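Local coordinates for uncharacterized protein (Bacteroides dorei DSM 17855, PDB 5TGF) that probably acts as a serine hydrolase of the beta-lactamase family and has a calcium-binding site, at residues 74-79 and 84-89; 65-70 and 165-170; 123-128 and 151-156. All coordinates share one frame; numbering follows the deposited sequence.

Contact 1 (74-79 and 84-89)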
loop_
_atom_site.group_PDB
_atom_site.type_symbol
_atom_site.label_atom_id
_atom_site.label_comp_id
_atom_site.label_asym_id
_atom_site.label_seq_id
_atom_site.Cartn_x
_atom_site.Cartn_y
_atom_site.Cartn_z
ATOM N N ARG A 74 -11.957 12.920 -10.732
ATOM C CA ARG A 74 -12.379 13.198 -12.131
ATOM C C ARG A 74 -13.831 12.794 -12.484
ATOM O O ARG A 74 -14.267 13.021 -13.610
ATOM C CB ARG A 74 -11.471 12.450 -13.106
ATOM C CG ARG A 74 -10.105 13.050 -13.288
ATOM C CD ARG A 74 -9.204 12.058 -14.004
ATOM N NE ARG A 74 -7.909 12.634 -14.340
ATOM C CZ ARG A 74 -6.959 12.898 -13.463
ATOM N NH1 ARG A 74 -7.122 12.624 -12.171
ATOM N NH2 ARG A 74 -5.821 13.419 -13.883
ATOM N N THR A 75 -14.525 12.105 -11.592
ATOM C CA THR A 75 -15.833 11.507 -11.909
ATOM C C THR A 75 -16.778 11.716 -10.731
ATOM O O THR A 75 -16.405 12.294 -9.726
ATOM C CB THR A 75 -15.713 9.997 -12.175
ATOM O OG1 THR A 75 -15.263 9.346 -10.981
ATOM C CG2 THR A 75 -14.764 9.689 -13.341
ATOM N N ASP A 76 -18.013 11.245 -10.857
ATOM C CA ASP A 76 -18.969 11.232 -9.753
ATOM C C ASP A 76 -18.695 10.113 -8.721
ATOM O O ASP A 76 -19.379 10.025 -7.712
ATOM C CB ASP A 76 -20.388 11.072 -10.325
ATOM C CG ASP A 76 -21.486 11.213 -9.269
ATOM O OD1 ASP A 76 -21.558 12.247 -8.577
ATOM O OD2 ASP A 76 -22.302 10.287 -9.146
ATOM N N LEU A 77 -17.692 9.275 -8.960
ATOM C CA LEU A 77 -17.276 8.273 -7.949
ATOM C C LEU A 77 -16.833 8.972 -6.681
ATOM O O LEU A 77 -16.117 9.982 -6.737
ATOM C CB LEU A 77 -16.129 7.411 -8.494
ATOM C CG LEU A 77 -15.724 6.259 -7.570
ATOM C CD1 LEU A 77 -16.846 5.218 -7.444
ATOM C CD2 LEU A 77 -14.462 5.619 -8.121
ATOM N N SER A 78 -17.311 8.484 -5.541
ATOM C CA SER A 78 -17.023 9.105 -4.258
ATOM C C SER A 78 -16.709 8.040 -3.200
ATOM O O SER A 78 -17.191 6.927 -3.275
ATOM C CB SER A 78 -18.203 9.970 -3.815
ATOM O OG SER A 78 -18.314 10.028 -2.394
ATOM N N TRP A 79 -15.942 8.427 -2.187
ATOM C CA TRP A 79 -15.526 7.504 -1.135
ATOM C C TRP A 79 -16.702 6.903 -0.384
ATOM O O TRP A 79 -16.601 5.799 0.163
ATOM C CB TRP A 79 -14.631 8.232 -0.138
ATOM C CG TRP A 79 -13.380 8.792 -0.773
ATOM C CD1 TRP A 79 -13.049 10.100 -0.877
ATOM C CD2 TRP A 79 -12.351 8.054 -1.480
ATOM N NE1 TRP A 79 -11.832 10.224 -1.531
ATOM C CE2 TRP A 79 -11.406 8.984 -1.934
ATOM C CE3 TRP A 79 -12.170 6.710 -1.793
ATOM C CZ2 TRP A 79 -10.247 8.610 -2.621
ATOM C CZ3 TRP A 79 -11.013 6.319 -2.484
ATOM C CH2 TRP A 79 -10.055 7.276 -2.886
ATOM N N GLU A 84 -23.174 -1.107 -5.176
ATOM C CA GLU A 84 -24.286 -1.325 -6.085
ATOM C C GLU A 84 -24.668 -0.095 -6.894
ATOM O O GLU A 84 -25.323 -0.217 -7.922
ATOM C CB GLU A 84 -25.504 -1.847 -5.298
ATOM C CG GLU A 84 -26.040 -0.842 -4.275
ATOM C CD GLU A 84 -26.662 -1.516 -3.061
ATOM O OE1 GLU A 84 -26.830 -0.843 -2.014
ATOM O OE2 GLU A 84 -26.959 -2.734 -3.132
ATOM N N LYS A 85 -24.252 1.089 -6.461
ATOM C CA LYS A 85 -24.428 2.280 -7.305
ATOM C C LYS A 85 -23.698 2.132 -8.638
ATOM O O LYS A 85 -24.172 2.610 -9.674
ATOM C CB LYS A 85 -23.954 3.526 -6.580
ATOM C CG LYS A 85 -23.865 4.767 -7.457
ATOM C CD LYS A 85 -23.444 5.998 -6.676
ATOM C CE LYS A 85 -23.204 7.164 -7.624
ATOM N NZ LYS A 85 -22.520 8.312 -6.981
ATOM N N TRP A 86 -22.540 1.481 -8.608
ATOM C CA TRP A 86 -21.695 1.379 -9.767
ATOM C C TRP A 86 -21.726 0.002 -10.395
ATOM O O TRP A 86 -21.568 -0.088 -11.591
ATOM C CB TRP A 86 -20.251 1.801 -9.434
ATOM C CG TRP A 86 -20.126 3.284 -9.151
ATOM C CD1 TRP A 86 -20.238 3.897 -7.943
ATOM C CD2 TRP A 86 -20.022 4.335 -10.126
ATOM N NE1 TRP A 86 -20.149 5.258 -8.102
ATOM C CE2 TRP A 86 -20.026 5.552 -9.429
ATOM C CE3 TRP A 86 -19.960 4.357 -11.518
ATOM C CZ2 TRP A 86 -19.926 6.782 -10.069
ATOM C CZ3 TRP A 86 -19.846 5.585 -12.165
ATOM C CH2 TRP A 86 -19.820 6.773 -11.436
ATOM N N LEU A 87 -21.896 -1.054 -9.593
ATOM C CA LEU A 87 -21.885 -2.437 -10.077
ATOM C C LEU A 87 -23.252 -3.095 -9.801
ATOM O O LEU A 87 -23.435 -3.753 -8.770
ATOM C CB LEU A 87 -20.782 -3.276 -9.417
ATOM C CG LEU A 87 -19.393 -2.642 -9.371
ATOM C CD1 LEU A 87 -18.374 -3.570 -8.701
ATOM C CD2 LEU A 87 -18.960 -2.326 -10.789
ATOM N N PRO A 88 -24.214 -2.905 -10.722
ATOM C CA PRO A 88 -25.586 -3.296 -10.397
ATOM C C PRO A 88 -25.799 -4.803 -10.209
ATOM O O PRO A 88 -26.792 -5.196 -9.585
ATOM C CB PRO A 88 -26.417 -2.735 -11.567
ATOM C CG PRO A 88 -25.440 -2.504 -12.668
ATOM C CD PRO A 88 -24.133 -2.174 -11.998
ATOM N N GLN A 89 -24.862 -5.640 -10.640
ATOM C CA GLN A 89 -24.954 -7.042 -10.325
ATOM C C GLN A 89 -24.893 -7.320 -8.822
ATOM O O GLN A 89 -25.243 -8.423 -8.401
ATOM C CB GLN A 89 -23.905 -7.879 -11.116
ATOM C CG GLN A 89 -22.470 -7.825 -10.600
ATOM C CD GLN A 89 -21.487 -8.744 -11.346
ATOM O OE1 GLN A 89 -20.283 -8.448 -11.438
ATOM N NE2 GLN A 89 -21.986 -9.871 -11.857
#
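The indole of W86 is flanked on both faces: the methyl CD1 of L77 lies over one, and the extended chain of K85 passes on the opposite side, toward the NE1 rim. At the edge, near the ring plane, D76 C comes to 3.8 Å from W86 CZ2. L77 CD1 stands 3.7 Å from the centroid of the five-membered ring of W86 and 24° off its normal, a CH-pi contact displaced toward the rim. It lies nearest to W86 NE1, at 3.4 Å. That nitrogen is not left to the methyl, because its hydrogen bond goes to D81.

K85 crosses the side chain of D76 at about a right angle. K85 NZ forms a salt bridge with D76 OD2 at 2.9 Å, arriving 49° out of the carboxylate plane. K85 thus bridges the carboxylates of D76 and D81, and probably offsets part of their negative charge. Within 74-79, T75 OG1 accepts from L77 N at 3.2 Å in an ST turn that shapes the loop.

T75 and L77, with V72, belong to a calcium site that is unoccupied in this chain. L77 packs on V71 and V72 of helix 60-74, while T75 and W86 both touch A162 of helix 150-163.

Contact 2 (65-70 and 165-170)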
loop_
_atom_site.group_PDB
_atom_site.type_symbol
_atom_site.label_atom_id
_atom_site.label_comp_id
_atom_site.label_asym_id
_atom_site.label_seq_id
_atom_site.Cartn_x
_atom_site.Cartn_y
_atom_site.Cartn_z
ATOM N N ALA A 65 -4.727 2.646 -4.194
ATOM C CA ALA A 65 -5.618 3.640 -3.604
ATOM C C ALA A 65 -5.459 5.017 -4.297
ATOM O O ALA A 65 -6.455 5.732 -4.503
ATOM C CB ALA A 65 -5.345 3.772 -2.115
ATOM N N ALA A 66 -4.232 5.372 -4.644
ATOM C CA ALA A 66 -3.983 6.626 -5.399
ATOM C C ALA A 66 -4.610 6.623 -6.815
ATOM O O ALA A 66 -5.125 7.658 -7.255
ATOM C CB ALA A 66 -2.507 6.918 -5.478
ATOM N N VAL A 67 -4.618 5.478 -7.504
ATOM C CA VAL A 67 -5.261 5.399 -8.814
ATOM C C VAL A 67 -6.776 5.657 -8.649
ATOM O O VAL A 67 -7.375 6.459 -9.374
ATOM C CB VAL A 67 -5.021 4.037 -9.485
ATOM C CG1 VAL A 67 -5.796 3.919 -10.790
ATOM C CG2 VAL A 67 -3.544 3.808 -9.747
ATOM N N ILE A 68 -7.380 5.006 -7.658
ATOM C CA ILE A 68 -8.789 5.188 -7.366
ATOM C C ILE A 68 -9.088 6.639 -6.921
ATOM O O ILE A 68 -10.076 7.230 -7.368
ATOM C CB ILE A 68 -9.300 4.164 -6.325
ATOM C CG1 ILE A 68 -9.109 2.738 -6.849
ATOM C CG2 ILE A 68 -10.749 4.465 -5.905
ATOM C CD1 ILE A 68 -9.364 1.674 -5.804
ATOM N N GLY A 69 -8.221 7.216 -6.100
ATOM C CA GLY A 69 -8.345 8.626 -5.762
ATOM C C GLY A 69 -8.320 9.557 -6.995
ATOM O O GLY A 69 -9.025 10.577 -7.033
ATOM N N ALA A 70 -7.516 9.248 -7.986
ATOM C CA ALA A 70 -7.478 10.072 -9.210
ATOM C C ALA A 70 -8.795 9.960 -10.024
ATOM O O ALA A 70 -9.252 10.926 -10.660
ATOM C CB ALA A 70 -6.272 9.722 -10.053
ATOM N N LYS A 165 -12.642 2.255 -18.451
ATOM C CA LYS A 165 -11.274 1.885 -18.813
ATOM C C LYS A 165 -10.721 0.917 -17.739
ATOM O O LYS A 165 -11.029 1.064 -16.571
ATOM C CB LYS A 165 -10.399 3.143 -18.854
ATOM C CG LYS A 165 -9.161 3.043 -19.695
ATOM C CD LYS A 165 -8.503 4.428 -19.867
ATOM C CE LYS A 165 -7.080 4.245 -20.389
ATOM N NZ LYS A 165 -6.354 5.517 -20.688
ATOM N N GLU A 166 -9.886 -0.023 -18.144
ATOM C CA GLU A 166 -9.398 -1.033 -17.200
ATOM C C GLU A 166 -8.313 -0.453 -16.270
ATOM O O GLU A 166 -7.705 0.588 -16.560
ATOM C CB GLU A 166 -8.912 -2.275 -17.942
ATOM C CG GLU A 166 -10.052 -3.153 -18.462
ATOM C CD GLU A 166 -9.615 -4.578 -18.715
ATOM O OE1 GLU A 166 -8.912 -4.801 -19.706
ATOM O OE2 GLU A 166 -9.885 -5.466 -17.876
ATOM N N PHE A 167 -8.113 -1.127 -15.145
ATOM C CA PHE A 167 -7.338 -0.594 -14.029
ATOM C C PHE A 167 -5.853 -0.412 -14.352
ATOM O O PHE A 167 -5.230 0.589 -13.938
ATOM C CB PHE A 167 -7.522 -1.473 -12.775
ATOM C CG PHE A 167 -6.898 -0.872 -11.532
ATOM C CD1 PHE A 167 -7.580 0.042 -10.780
ATOM C CD2 PHE A 167 -5.587 -1.151 -11.208
ATOM C CE1 PHE A 167 -6.985 0.650 -9.673
ATOM C CE2 PHE A 167 -4.995 -0.582 -10.085
ATOM C CZ PHE A 167 -5.693 0.326 -9.339
ATOM N N GLU A 168 -5.250 -1.369 -15.036
ATOM C CA GLU A 168 -3.841 -1.209 -15.378
ATOM C C GLU A 168 -3.629 0.018 -16.332
ATOM O O GLU A 168 -2.738 0.850 -16.096
ATOM C CB GLU A 168 -3.259 -2.501 -15.910
ATOM C CG GLU A 168 -1.833 -2.408 -16.454
ATOM C CD GLU A 168 -0.803 -1.873 -15.458
ATOM O OE1 GLU A 168 -1.001 -1.973 -14.237
ATOM O OE2 GLU A 168 0.225 -1.343 -15.898
ATOM N N PRO A 169 -4.456 0.136 -17.392
ATOM C CA PRO A 169 -4.302 1.334 -18.220
ATOM C C PRO A 169 -4.578 2.622 -17.461
ATOM O O PRO A 169 -3.870 3.623 -17.687
ATOM C CB PRO A 169 -5.349 1.141 -19.327
ATOM C CG PRO A 169 -5.580 -0.292 -19.404
ATOM C CD PRO A 169 -5.188 -0.925 -18.097
ATOM N N LEU A 170 -5.517 2.588 -16.525
ATOM C CA LEU A 170 -5.751 3.737 -15.656
ATOM C C LEU A 170 -4.540 4.112 -14.818
ATOM O O LEU A 170 -4.206 5.286 -14.667
ATOM C CB LEU A 170 -6.955 3.512 -14.747
ATOM C CG LEU A 170 -8.322 3.597 -15.421
ATOM C CD1 LEU A 170 -9.349 3.141 -14.414
ATOM C CD2 LEU A 170 -8.598 5.047 -15.892
#
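V67 sends its CG1 branch, anti to the backbone N (chi1 175°), against F167, whose ring is carried across by a similar torsion that sets CG opposite its own backbone N (chi1 -172°). In F167 this swing matters, because its CB does not start out aimed at the helix of V67, yet the far end of the ring arrives there. The result packs helix 60-74, whose start probably carries the SxxK motif of serine beta-lactamases, on the first turn of helix 167-179.

The touching is done by the outermost ring carbons. V67 CG1 lies 3.7 Å from F167 CE1, an oblique approach, and V67 CB is 3.8 Å from F167 CZ, so the valine is laid along one corner of the ring. I68 comes to the same corner from another direction: its CG1 is at the ring edge, near the plane, 4.1 Å from F167 CE1, and the two side chains cross at about a right angle. One turn further along its helix, L170 CB meets the same valine methyl, 4.1 Å from V67 CG1, from a direction roughly at right angles to F167. V67 CG1 thus nests in the angle formed by F167 and L170.

Further apolar residues surround the contact. F186 meets the F167 ring edge-to-face, L199 touches both I68 and F167, and V67 also packs on F171 and I175.

All four touching residues are buried and no hydrogen bond links the segments, so cohesion here rests on dispersion and the exclusion of water; any selectivity probably comes from shape.

Contact 3 (123-128 and 151-156)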
loop_
_atom_site.group_PDB
_atom_site.type_symbol
_atom_site.label_atom_id
_atom_site.label_comp_id
_atom_site.label_asym_id
_atom_site.label_seq_id
_atom_site.Cartn_x
_atom_site.Cartn_y
_atom_site.Cartn_z
ATOM N N ASN A 123 -6.366 -11.282 -14.403
ATOM C CA ASN A 123 -5.856 -10.081 -15.091
ATOM C C ASN A 123 -6.965 -9.148 -15.571
ATOM O O ASN A 123 -6.682 -8.078 -16.134
ATOM C CB ASN A 123 -4.952 -10.484 -16.238
ATOM C CG ASN A 123 -3.675 -11.095 -15.763
ATOM O OD1 ASN A 123 -3.002 -10.557 -14.885
ATOM N ND2 ASN A 123 -3.288 -12.172 -16.384
ATOM N N HIS A 124 -8.213 -9.490 -15.262
ATOM C CA HIS A 124 -9.329 -8.589 -15.514
ATOM C C HIS A 124 -10.250 -8.522 -14.337
ATOM O O HIS A 124 -10.747 -9.560 -13.838
ATOM C CB HIS A 124 -10.114 -9.027 -16.762
ATOM C CG HIS A 124 -9.268 -9.149 -17.979
ATOM N ND1 HIS A 124 -8.893 -8.059 -18.735
ATOM C CD2 HIS A 124 -8.634 -10.218 -18.516
ATOM C CE1 HIS A 124 -8.036 -8.448 -19.665
ATOM N NE2 HIS A 124 -7.868 -9.755 -19.553
ATOM N N LEU A 125 -10.505 -7.312 -13.869
ATOM C CA LEU A 125 -11.282 -7.175 -12.662
ATOM C C LEU A 125 -12.748 -7.575 -12.815
ATOM O O LEU A 125 -13.371 -8.035 -11.857
ATOM C CB LEU A 125 -11.146 -5.769 -12.105
ATOM C CG LEU A 125 -9.755 -5.390 -11.628
ATOM C CD1 LEU A 125 -9.842 -3.993 -11.011
ATOM C CD2 LEU A 125 -9.206 -6.413 -10.636
ATOM N N ASP A 126 -13.306 -7.438 -14.021
ATOM C CA ASP A 126 -14.689 -7.857 -14.195
ATOM C C ASP A 126 -14.894 -9.339 -13.911
ATOM O O ASP A 126 -15.868 -9.715 -13.246
ATOM C CB ASP A 126 -15.254 -7.450 -15.566
ATOM C CG ASP A 126 -14.584 -8.147 -16.751
ATOM O OD1 ASP A 126 -13.512 -8.787 -16.631
ATOM O OD2 ASP A 126 -15.122 -7.971 -17.869
ATOM N N SER A 127 -13.952 -10.172 -14.359
ATOM C CA SER A 127 -13.964 -11.603 -14.028
ATOM C C SER A 127 -13.691 -11.868 -12.528
ATOM O O SER A 127 -14.326 -12.721 -11.904
ATOM C CB SER A 127 -12.912 -12.343 -14.865
ATOM O OG SER A 127 -13.175 -12.228 -16.241
ATOM N N ALA A 128 -12.760 -11.123 -11.950
ATOM C CA ALA A 128 -12.467 -11.275 -10.502
ATOM C C ALA A 128 -13.697 -11.006 -9.675
ATOM O O ALA A 128 -13.976 -11.736 -8.735
ATOM C CB ALA A 128 -11.350 -10.353 -10.059
ATOM N N ALA A 151 -11.522 -7.394 -1.359
ATOM C CA ALA A 151 -12.309 -6.176 -1.347
ATOM C C ALA A 151 -11.750 -5.113 -2.255
ATOM O O ALA A 151 -12.507 -4.398 -2.916
ATOM C CB ALA A 151 -12.463 -5.632 0.066
HETATM N N MSE A 152 -10.428 -5.029 -2.356
HETATM C CA MSE A 152 -9.815 -4.015 -3.217
HETATM C C MSE A 152 -10.043 -4.320 -4.668
HETATM O O MSE A 152 -9.982 -3.421 -5.497
HETATM C CB MSE A 152 -8.345 -3.775 -2.863
HETATM C CG MSE A 152 -8.327 -3.034 -1.524
HETATM SE SE MSE A 152 -6.475 -2.662 -0.993
HETATM C CE MSE A 152 -5.775 -1.881 -2.647
ATOM N N GLN A 153 -10.270 -5.597 -5.006
ATOM C CA GLN A 153 -10.662 -5.939 -6.386
ATOM C C GLN A 153 -11.958 -5.268 -6.761
ATOM O O GLN A 153 -12.091 -4.736 -7.854
ATOM C CB GLN A 153 -10.801 -7.444 -6.605
ATOM C CG GLN A 153 -9.580 -8.253 -6.281
ATOM C CD GLN A 153 -8.476 -8.065 -7.282
ATOM O OE1 GLN A 153 -7.673 -7.129 -7.176
ATOM N NE2 GLN A 153 -8.412 -8.959 -8.257
ATOM N N ILE A 154 -12.904 -5.273 -5.838
ATOM C CA ILE A 154 -14.195 -4.616 -6.050
ATOM C C ILE A 154 -13.998 -3.106 -6.185
ATOM O O ILE A 154 -14.541 -2.497 -7.115
ATOM C CB ILE A 154 -15.166 -4.911 -4.910
ATOM C CG1 ILE A 154 -15.407 -6.427 -4.777
ATOM C CG2 ILE A 154 -16.485 -4.182 -5.105
ATOM C CD1 ILE A 154 -16.401 -6.740 -3.682
ATOM N N ALA A 155 -13.207 -2.515 -5.289
ATOM C CA ALA A 155 -12.877 -1.088 -5.355
ATOM C C ALA A 155 -12.292 -0.715 -6.704
ATOM O O ALA A 155 -12.711 0.280 -7.322
ATOM C CB ALA A 155 -11.915 -0.679 -4.229
ATOM N N GLY A 156 -11.325 -1.500 -7.166
ATOM C CA GLY A 156 -10.743 -1.280 -8.463
ATOM C C GLY A 156 -11.758 -1.343 -9.610
ATOM O O GLY A 156 -11.675 -0.560 -10.553
#
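L125 and Q153 mark the closest backbone approach, 6.4 Å between their CA atoms, where the first turn of helix 125-133 comes up against helix 150-163. H124 holds the N-cap position, and its carbonyl oxygen accepts from A128 N at 3.2 Å to close that turn.

The two methyls of L125 divide the work. CD1 settles against bare main chain, 3.6 Å from G156 C and 3.8 Å from G156 CA; because the glycine carries no side chain, the leucine can lie directly on the backbone of the second helix. This is the packing of a helix's N-terminal turn on another helix, a close approach that G156 allows. L125 CD2 instead lies over one face of the Q153 amide, 3.6 Å from Q153 NE2. The glutamine folds back to present its amide in this way, with a bend at chi2 (-72°), and its side chain crosses that of L125 at about a right angle. A128, one turn on, adds its CB 3.7 Å from Q153 NE2, on the same side of the amide plane.

A buried amide with methyls on one side needs polar partners, and those come from elsewhere. Q153 NE2 makes a weak hydrogen bond to D120 OD2, and Q153 OE1 accepts a weak one from L199 N. Together they probably help to fix the amide's rotation, its oxygen toward the backbone of helix 198-201 and its nitrogen toward D120.

Around this pairing, M198 and L199 of helix 198-201 pack on L125, and M198 also touches Q153. On other sides of helix 150-163, A155 rests on I68 of helix 60-74 and on L100 and L103 of helix 100-103, while the selenomethionine M152 reaches A64 and K61, the lysine of a probable SxxK motif.

Contacts 2 and 3 are buried and join helices, whereas contact 1 lies farther out and ties a loop to a short, weakly bonded helix. The chemistry follows that gradient: contact 1 mixes charge with CH-pi packing, contact 3 sets apolar groups against an amide, and contact 2 is wholly apolar. Contacts 2 and 3 share no helix, but helix 150-163 of contact 3 is followed in the chain by helix 167-179 of contact 2. The three are continuous: I68 of contact 2 touches both W79 of contact 1 and A155 of contact 3, and L87 touches I154. Along the chain, contacts 1 and 3 both fall within the loop that contact 2 closes.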